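Local atomic coordinates of diguanylate cyclase/phosphodiesterase (Caldicellulosiruptor saccharolyticus, PDB entry 3MTK), a protein that probably takes part in cyclic di-GMP turnover, with phosphodiesterase activity tentatively assigned to the full-length protein, of which this chain is the GGDEF domain. Residues T13-L25 with K79-I91. Residues are numbered along the deposited sequence; the frame is centred on the assembly and turned at random.
Sequences TGLPNKNSLIRWL and KAFKIGFDRFAII
Leu-21 meets the Phe-81 ring from above, its CD1 standing 4.1 Å from the ring centroid in a CH-pi contact and lying 3.6 Å from Ile-91 CD1. With CG anti to the backbone N (chi1 169°), Leu-21 splits its methyls over the hairpin: CD2 reaches Ala-89 CB and Ile-83 CG2, both at 3.9 Å. Pro-16 packs CB and CG obliquely against Phe-81 CD2, and the six-membered ring of Trp-24 adjoins the Phe-81 ring obliquely, the two planes at 57°. Trading Phe-81 for an alanine would probably open a gap between Leu-21, Pro-16 and Trp-24 and leave the indole freer to turn. Farther along, Leu-15 CD2 meets the edge of Phe-88, while Lys-18 lays its CA and CB against Ile-83 CG2.

Farther out, Lys-79, bent twice along its chain, sets CE over one face of the indole, 3.8 Å from the centroid of its six-membered ring. The backbones join where Lys-82 N donates to Pro-16 O (2.9 Å), and Lys-82 O receives a CA-H...O contact from Asn-17, the N-cap residue. At the polar edge, a water accepts from Lys-18 NZ at 2.7 Å and, weakly, from Arg-87 NH1, whose guanidinium also forms a salt bridge with Asp-145.

Residues 84-88, Gly-Phe-Asp-Arg-Phe, appear to occupy, in divergent form, the hairpin position of the GGDEF signature, with a type I turn from Gly-84 to Arg-87 closed by a classic beta bulge. Helix 18-30 and its lead-in loop pack against the outermost strand, 79-84, and its neighbour, 87-93; Met-141 of helix 137-154 touches Leu-21, and Ile-70 of helix 56-74 backs Phe-88.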
loop_
_atom_site.group_PDB
_atom_site.type_symbol
_atom_site.label_atom_id
_atom_site.label_comp_id
_atom_site.label_asym_id
_atom_site.label_seq_id
_atom_site.Cartn_x
_atom_site.Cartn_y
_atom_site.Cartn_z
ATOM N N THR A 13 11.452 6.179 3.557
ATOM C CA THR A 13 10.302 6.865 2.997
ATOM C C THR A 13 9.743 8.018 3.816
ATOM O O THR A 13 9.228 8.987 3.261
ATOM C CB THR A 13 9.160 5.867 2.725
ATOM O OG1 THR A 13 8.162 6.497 1.923
ATOM C CG2 THR A 13 8.509 5.453 4.009
ATOM N N GLY A 14 9.831 7.919 5.130
ATOM C CA GLY A 14 9.287 8.977 5.951
ATOM C C GLY A 14 7.825 8.686 6.227
ATOM O O GLY A 14 7.190 9.328 7.059
ATOM N N LEU A 15 7.272 7.717 5.514
ATOM C CA LEU A 15 5.883 7.352 5.735
ATOM C C LEU A 15 5.771 6.639 7.072
ATOM O O LEU A 15 6.747 6.074 7.570
ATOM C CB LEU A 15 5.389 6.412 4.627
ATOM C CG LEU A 15 4.568 7.018 3.488
ATOM C CD1 LEU A 15 5.079 8.410 3.169
ATOM C CD2 LEU A 15 4.652 6.116 2.271
ATOM N N PRO A 16 4.583 6.685 7.690
ATOM C CA PRO A 16 4.436 5.994 8.971
ATOM C C PRO A 16 4.558 4.491 8.681
ATOM O O PRO A 16 4.181 4.035 7.595
ATOM C CB PRO A 16 3.043 6.425 9.444
ATOM C CG PRO A 16 2.334 6.858 8.185
ATOM C CD PRO A 16 3.408 7.514 7.375
ATOM N N ASN A 17 5.083 3.721 9.631
ATOM C CA ASN A 17 5.279 2.286 9.415
ATOM C C ASN A 17 4.116 1.400 9.848
ATOM O O ASN A 17 2.987 1.871 9.991
ATOM C CB ASN A 17 6.567 1.827 10.099
ATOM C CG ASN A 17 6.518 1.983 11.603
ATOM O OD1 ASN A 17 7.520 1.793 12.290
ATOM N ND2 ASN A 17 5.355 2.324 12.123
ATOM N N LYS A 18 4.387 0.115 10.053
ATOM C CA LYS A 18 3.325 -0.805 10.436
ATOM C C LYS A 18 2.789 -0.586 11.858
ATOM O O LYS A 18 1.629 -0.883 12.138
ATOM C CB LYS A 18 3.778 -2.254 10.253
ATOM C CG LYS A 18 2.657 -3.247 10.476
ATOM C CD LYS A 18 3.108 -4.690 10.349
ATOM C CE LYS A 18 3.341 -5.096 8.900
ATOM N NZ LYS A 18 3.410 -6.590 8.741
ATOM N N ASN A 19 3.616 -0.064 12.755
ATOM C CA ASN A 19 3.152 0.199 14.117
ATOM C C ASN A 19 2.112 1.325 14.082
ATOM O O ASN A 19 1.061 1.248 14.733
ATOM C CB ASN A 19 4.317 0.607 15.022
ATOM C CG ASN A 19 5.251 -0.545 15.317
ATOM O OD1 ASN A 19 4.812 -1.678 15.491
ATOM N ND2 ASN A 19 6.548 -0.257 15.392
ATOM N N SER A 20 2.419 2.368 13.317
ATOM C CA SER A 20 1.523 3.497 13.169
ATOM C C SER A 20 0.241 3.030 12.501
ATOM O O SER A 20 -0.842 3.496 12.843
ATOM C CB SER A 20 2.189 4.588 12.341
ATOM O OG SER A 20 3.428 4.956 12.929
ATOM N N LEU A 21 0.361 2.102 11.555
ATOM C CA LEU A 21 -0.815 1.568 10.875
ATOM C C LEU A 21 -1.722 0.908 11.904
ATOM O O LEU A 21 -2.945 1.045 11.850
ATOM C CB LEU A 21 -0.424 0.516 9.824
ATOM C CG LEU A 21 -1.586 -0.304 9.240
ATOM C CD1 LEU A 21 -2.583 0.639 8.585
ATOM C CD2 LEU A 21 -1.080 -1.315 8.220
ATOM N N ILE A 22 -1.116 0.182 12.836
ATOM C CA ILE A 22 -1.880 -0.506 13.862
ATOM C C ILE A 22 -2.632 0.450 14.807
ATOM O O ILE A 22 -3.827 0.263 15.057
ATOM C CB ILE A 22 -0.964 -1.444 14.652
ATOM C CG1 ILE A 22 -0.548 -2.607 13.743
ATOM C CG2 ILE A 22 -1.672 -1.935 15.912
ATOM C CD1 ILE A 22 0.395 -3.609 14.391
ATOM N N ARG A 23 -1.946 1.467 15.325
ATOM C CA ARG A 23 -2.607 2.429 16.204
ATOM C C ARG A 23 -3.814 2.999 15.470
ATOM O O ARG A 23 -4.941 2.908 15.949
ATOM C CB ARG A 23 -1.684 3.596 16.577
ATOM C CG ARG A 23 -0.655 3.312 17.655
ATOM C CD ARG A 23 -0.096 4.629 18.210
ATOM N NE ARG A 23 0.183 5.578 17.137
ATOM C CZ ARG A 23 0.594 6.828 17.318
ATOM N NH1 ARG A 23 0.776 7.296 18.544
ATOM N NH2 ARG A 23 0.823 7.609 16.267
ATOM N N TRP A 24 -3.572 3.585 14.301
ATOM C CA TRP A 24 -4.654 4.171 13.534
ATOM C C TRP A 24 -5.742 3.172 13.185
ATOM O O TRP A 24 -6.886 3.560 12.993
ATOM C CB TRP A 24 -4.120 4.852 12.269
ATOM C CG TRP A 24 -3.720 6.295 12.500
ATOM C CD1 TRP A 24 -4.474 7.274 13.100
ATOM C CD2 TRP A 24 -2.496 6.925 12.102
ATOM N NE1 TRP A 24 -3.794 8.468 13.096
ATOM C CE2 TRP A 24 -2.577 8.284 12.489
ATOM C CE3 TRP A 24 -1.338 6.474 11.454
ATOM C CZ2 TRP A 24 -1.542 9.198 12.246
ATOM C CZ3 TRP A 24 -0.304 7.385 11.210
ATOM C CH2 TRP A 24 -0.417 8.731 11.606
ATOM N N LEU A 25 -5.402 1.889 13.112
ATOM C CA LEU A 25 -6.412 0.875 12.811
ATOM C C LEU A 25 -7.335 0.678 14.011
ATOM O O LEU A 25 -8.555 0.680 13.867
ATOM C CB LEU A 25 -5.760 -0.459 12.442
ATOM C CG LEU A 25 -5.454 -0.658 10.949
ATOM C CD1 LEU A 25 -4.711 -1.970 10.738
ATOM C CD2 LEU A 25 -6.754 -0.652 10.157
ATOM N N LYS A 79 -4.672 7.988 4.610
ATOM C CA LYS A 79 -3.336 7.739 5.140
ATOM C C LYS A 79 -2.571 6.704 4.334
ATOM O O LYS A 79 -3.146 5.734 3.832
ATOM C CB LYS A 79 -3.433 7.271 6.594
ATOM C CG LYS A 79 -3.939 8.325 7.559
ATOM C CD LYS A 79 -2.943 9.470 7.690
ATOM C CE LYS A 79 -1.614 8.994 8.278
ATOM N NZ LYS A 79 -0.697 10.119 8.650
ATOM N N ALA A 80 -1.264 6.919 4.223
ATOM C CA ALA A 80 -0.389 6.018 3.488
ATOM C C ALA A 80 0.734 5.572 4.417
ATOM O O ALA A 80 1.303 6.389 5.141
ATOM C CB ALA A 80 0.181 6.730 2.272
ATOM N N PHE A 81 1.053 4.277 4.397
ATOM C CA PHE A 81 2.105 3.733 5.254
ATOM C C PHE A 81 3.068 2.817 4.519
ATOM O O PHE A 81 2.726 2.237 3.482
ATOM C CB PHE A 81 1.490 2.931 6.405
ATOM C CG PHE A 81 0.297 3.584 7.030
ATOM C CD1 PHE A 81 -0.949 3.533 6.409
ATOM C CD2 PHE A 81 0.415 4.270 8.231
ATOM C CE1 PHE A 81 -2.058 4.158 6.975
ATOM C CE2 PHE A 81 -0.689 4.903 8.807
ATOM C CZ PHE A 81 -1.926 4.846 8.178
ATOM N N LYS A 82 4.274 2.687 5.063
ATOM C CA LYS A 82 5.275 1.789 4.500
ATOM C C LYS A 82 5.422 0.702 5.554
ATOM O O LYS A 82 6.018 0.931 6.605
ATOM C CB LYS A 82 6.611 2.497 4.292
ATOM C CG LYS A 82 7.699 1.583 3.726
ATOM C CD LYS A 82 7.431 1.212 2.265
ATOM C CE LYS A 82 8.406 0.154 1.742
ATOM N NZ LYS A 82 9.848 0.462 1.982
ATOM N N ILE A 83 4.883 -0.481 5.272
ATOM C CA ILE A 83 4.913 -1.567 6.237
ATOM C C ILE A 83 5.834 -2.740 5.938
ATOM O O ILE A 83 5.975 -3.646 6.751
ATOM C CB ILE A 83 3.492 -2.111 6.448
ATOM C CG1 ILE A 83 2.920 -2.599 5.116
ATOM C CG2 ILE A 83 2.600 -1.012 7.019
ATOM C CD1 ILE A 83 1.511 -3.126 5.230
ATOM N N GLY A 84 6.460 -2.729 4.774
ATOM C CA GLY A 84 7.357 -3.814 4.419
ATOM C C GLY A 84 8.340 -3.293 3.396
ATOM O O GLY A 84 8.121 -2.239 2.812
ATOM N N PHE A 85 9.428 -4.021 3.197
ATOM C CA PHE A 85 10.449 -3.634 2.233
ATOM C C PHE A 85 9.826 -3.272 0.888
ATOM O O PHE A 85 10.199 -2.273 0.269
ATOM C CB PHE A 85 11.435 -4.790 2.053
ATOM C CG PHE A 85 12.130 -4.790 0.725
ATOM C CD1 PHE A 85 13.066 -3.807 0.412
ATOM C CD2 PHE A 85 11.819 -5.750 -0.227
ATOM C CE1 PHE A 85 13.683 -3.777 -0.836
ATOM C CE2 PHE A 85 12.426 -5.736 -1.479
ATOM C CZ PHE A 85 13.360 -4.749 -1.786
ATOM N N ASP A 86 8.866 -4.087 0.450
ATOM C CA ASP A 86 8.203 -3.890 -0.839
ATOM C C ASP A 86 6.694 -3.708 -0.731
ATOM O O ASP A 86 5.976 -3.928 -1.706
ATOM C CB ASP A 86 8.471 -5.096 -1.735
ATOM C CG ASP A 86 7.867 -6.370 -1.184
ATOM O OD1 ASP A 86 7.287 -6.310 -0.079
ATOM O OD2 ASP A 86 7.965 -7.432 -1.849
ATOM N N ARG A 87 6.208 -3.293 0.432
ATOM C CA ARG A 87 4.772 -3.176 0.594
ATOM C C ARG A 87 4.289 -1.920 1.275
ATOM O O ARG A 87 4.865 -1.483 2.265
ATOM C CB ARG A 87 4.257 -4.402 1.353
ATOM C CG ARG A 87 2.821 -4.298 1.824
ATOM C CD ARG A 87 2.426 -5.549 2.581
ATOM N NE ARG A 87 2.631 -6.764 1.789
ATOM C CZ ARG A 87 2.172 -7.962 2.139
ATOM N NH1 ARG A 87 1.485 -8.102 3.265
ATOM N NH2 ARG A 87 2.385 -9.019 1.364
ATOM N N PHE A 88 3.210 -1.351 0.737
ATOM C CA PHE A 88 2.616 -0.134 1.283
ATOM C C PHE A 88 1.194 -0.435 1.724
ATOM O O PHE A 88 0.600 -1.426 1.288
ATOM C CB PHE A 88 2.569 0.975 0.227
ATOM C CG PHE A 88 3.914 1.511 -0.168
ATOM C CD1 PHE A 88 4.441 2.633 0.457
ATOM C CD2 PHE A 88 4.633 0.928 -1.214
ATOM C CE1 PHE A 88 5.670 3.185 0.046
ATOM C CE2 PHE A 88 5.850 1.467 -1.629
ATOM C CZ PHE A 88 6.368 2.605 -0.991
ATOM N N ALA A 89 0.656 0.433 2.582
ATOM C CA ALA A 89 -0.712 0.298 3.091
ATOM C C ALA A 89 -1.451 1.635 3.043
ATOM O O ALA A 89 -0.857 2.694 3.237
ATOM C CB ALA A 89 -0.691 -0.226 4.524
ATOM N N ILE A 90 -2.748 1.582 2.782
ATOM C CA ILE A 90 -3.547 2.793 2.739
ATOM C C ILE A 90 -4.835 2.623 3.531
ATOM O O ILE A 90 -5.434 1.546 3.545
ATOM C CB ILE A 90 -3.967 3.172 1.301
ATOM C CG1 ILE A 90 -2.745 3.280 0.385
ATOM C CG2 ILE A 90 -4.737 4.493 1.331
ATOM C CD1 ILE A 90 -1.834 4.441 0.698
ATOM N N ILE A 91 -5.239 3.688 4.210
ATOM C CA ILE A 91 -6.494 3.698 4.941
ATOM C C ILE A 91 -7.274 4.699 4.116
ATOM O O ILE A 91 -6.822 5.831 3.949
ATOM C CB ILE A 91 -6.375 4.299 6.344
ATOM C CG1 ILE A 91 -5.351 3.527 7.182
ATOM C CG2 ILE A 91 -7.745 4.303 7.000
ATOM C CD1 ILE A 91 -5.722 2.110 7.459
HETATM O O HOH W 1 2.445 -6.954 6.216
#